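PDB 5B6S: glycosyl hydrolase family 62 protein from Coprinopsis cinerea, which probably releases L-arabinofuranosyl side groups from arabinoxylan and related polysaccharides as an alpha-L-arabinofuranosidase. Local coordinates for residues A258-I263 with Q289-N294. Numbering follows the deposited sequence.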
loop_
_atom_site.group_PDB
_atom_site.type_symbol
_atom_site.label_atom_id
_atom_site.label_comp_id
_atom_site.label_asym_id
_atom_site.label_seq_id
_atom_site.Cartn_x
_atom_site.Cartn_y
_atom_site.Cartn_z
ATOM N N ALA A 258 7.534 10.118 20.225
ATOM C CA ALA A 258 7.410 10.263 18.775
ATOM C C ALA A 258 8.625 9.646 18.081
ATOM O O ALA A 258 9.663 10.256 18.049
ATOM C CB ALA A 258 7.258 11.733 18.403
ATOM N N TRP A 259 8.503 8.445 17.517
ATOM C CA TRP A 259 9.680 7.750 16.940
ATOM C C TRP A 259 9.923 8.008 15.442
ATOM O O TRP A 259 10.941 7.595 14.863
ATOM C CB TRP A 259 9.556 6.255 17.203
ATOM C CG TRP A 259 8.388 5.587 16.496
ATOM C CD1 TRP A 259 7.100 5.498 16.938
ATOM C CD2 TRP A 259 8.428 4.884 15.234
ATOM N NE1 TRP A 259 6.332 4.792 16.020
ATOM C CE2 TRP A 259 7.127 4.412 14.971
ATOM C CE3 TRP A 259 9.436 4.620 14.308
ATOM C CZ2 TRP A 259 6.815 3.669 13.829
ATOM C CZ3 TRP A 259 9.128 3.873 13.175
ATOM C CH2 TRP A 259 7.817 3.421 12.942
ATOM N N THR A 260 8.960 8.650 14.803
ATOM C CA THR A 260 9.064 8.977 13.390
ATOM C C THR A 260 8.402 10.319 13.145
ATOM O O THR A 260 7.417 10.648 13.814
ATOM C CB THR A 260 8.383 7.875 12.531
ATOM O OG1 THR A 260 8.522 8.192 11.142
ATOM C CG2 THR A 260 6.901 7.701 12.892
ATOM N N ARG A 261 8.947 11.080 12.192
ATOM C CA ARG A 261 8.305 12.284 11.650
ATOM C C ARG A 261 7.722 12.047 10.268
ATOM O O ARG A 261 7.038 12.912 9.740
ATOM C CB ARG A 261 9.321 13.419 11.550
ATOM C CG ARG A 261 9.703 14.004 12.900
ATOM C CD ARG A 261 10.609 15.208 12.689
ATOM N NE ARG A 261 11.443 15.438 13.857
ATOM C CZ ARG A 261 12.463 16.292 13.899
ATOM N NH1 ARG A 261 12.793 17.018 12.830
ATOM N NH2 ARG A 261 13.156 16.419 15.023
ATOM N N ASP A 262 7.998 10.870 9.706
ATOM C CA ASP A 262 7.484 10.443 8.410
ATOM C C ASP A 262 6.340 9.462 8.609
ATOM O O ASP A 262 6.441 8.518 9.405
ATOM C CB ASP A 262 8.600 9.747 7.623
ATOM C CG ASP A 262 9.723 10.689 7.256
ATOM O OD1 ASP A 262 9.614 11.304 6.171
ATOM O OD2 ASP A 262 10.698 10.804 8.051
ATOM N N ILE A 263 5.241 9.715 7.904
ATOM C CA ILE A 263 4.157 8.769 7.787
ATOM C C ILE A 263 4.118 8.346 6.304
ATOM O O ILE A 263 3.768 9.139 5.414
ATOM C CB ILE A 263 2.801 9.371 8.231
ATOM C CG1 ILE A 263 2.915 10.060 9.615
ATOM C CG2 ILE A 263 1.734 8.293 8.201
ATOM C CD1 ILE A 263 3.290 9.166 10.787
ATOM N N GLN A 289 4.715 2.663 7.424
ATOM C CA GLN A 289 6.147 2.611 7.664
ATOM C C GLN A 289 6.636 3.971 8.120
ATOM O O GLN A 289 6.254 5.013 7.569
ATOM C CB GLN A 289 6.946 2.149 6.425
ATOM C CG GLN A 289 6.730 3.007 5.197
ATOM C CD GLN A 289 7.541 2.581 4.008
ATOM O OE1 GLN A 289 7.790 1.393 3.800
ATOM N NE2 GLN A 289 7.912 3.551 3.174
ATOM N N GLY A 290 7.476 3.943 9.136
ATOM C CA GLY A 290 8.130 5.125 9.648
ATOM C C GLY A 290 9.584 4.810 9.928
ATOM O O GLY A 290 10.034 3.673 9.755
ATOM N N LEU A 291 10.334 5.825 10.337
ATOM C CA LEU A 291 11.743 5.657 10.645
ATOM C C LEU A 291 12.293 6.789 11.508
ATOM O O LEU A 291 11.729 7.867 11.586
ATOM C CB LEU A 291 12.595 5.535 9.377
ATOM C CG LEU A 291 13.014 6.829 8.699
ATOM C CD1 LEU A 291 13.928 6.540 7.543
ATOM C CD2 LEU A 291 11.799 7.633 8.249
ATOM N N ASP A 292 13.419 6.515 12.151
ATOM C CA ASP A 292 14.088 7.519 12.995
ATOM C C ASP A 292 14.339 8.812 12.191
ATOM O O ASP A 292 14.958 8.765 11.142
ATOM C CB ASP A 292 15.397 6.917 13.475
ATOM C CG ASP A 292 16.172 7.809 14.413
ATOM O OD1 ASP A 292 15.977 9.036 14.446
ATOM O OD2 ASP A 292 17.029 7.234 15.108
ATOM N N PRO A 293 13.870 9.964 12.697
ATOM C CA PRO A 293 14.010 11.231 11.942
ATOM C C PRO A 293 15.454 11.687 11.764
ATOM O O PRO A 293 15.716 12.572 10.944
ATOM C CB PRO A 293 13.237 12.246 12.787
ATOM C CG PRO A 293 13.072 11.637 14.121
ATOM C CD PRO A 293 13.152 10.144 13.967
ATOM N N ASN A 294 16.373 11.092 12.526
ATOM C CA ASN A 294 17.801 11.319 12.341
ATOM C C ASN A 294 18.471 10.399 11.329
ATOM O O ASN A 294 19.656 10.563 11.051
ATOM C CB ASN A 294 18.513 11.238 13.687
ATOM C CG ASN A 294 18.053 12.327 14.632
ATOM O OD1 ASN A 294 17.893 13.489 14.234
ATOM N ND2 ASN A 294 17.796 11.958 15.874
HETATM O O HOH W 1 11.204 10.354 10.645
#
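Pro293 packs between two parts of 258-263: its CD sits 3.5 Å from the carbonyl O of Trp259, while its CB lies over one face of the Arg261 guanidinium, 3.8 Å from NE and close to CG as well. The extended arginine chain crosses the proline ring at about a right angle. Trp259 brings the far side of its indole to the backbone of Gly290, with CZ3 3.4 Å from the glycine C. Thr260 CG2 stands over the centre of one face of that indole, and NE1 bonds to Ser10 O. Leu291 is tied mainly by its backbone. Its N donates to Thr260 OG1 (3.1 Å, 157°), which chi1 of -179° sets anti to the threonine N; the hydroxyl passes its own hydrogen to Asp262 O, 2.7 Å from OG1, on an in-plane lone pair within its own loop. A single water joins Leu291 O, Arg261 N and Asp262 OD2, the carboxylate oxygen that also pairs with Arg220, while OD1 accepts from Arg221 N. As side-chain packing, Leu291 CD2 comes within 3.4 Å of the same OD2. The whole is a mostly buried contact in the family 62 catalytic fold, a five-bladed beta-propeller, where the connection between strands 252-254 and 266-268 packs on the end of strand 285-290 and the turn after it.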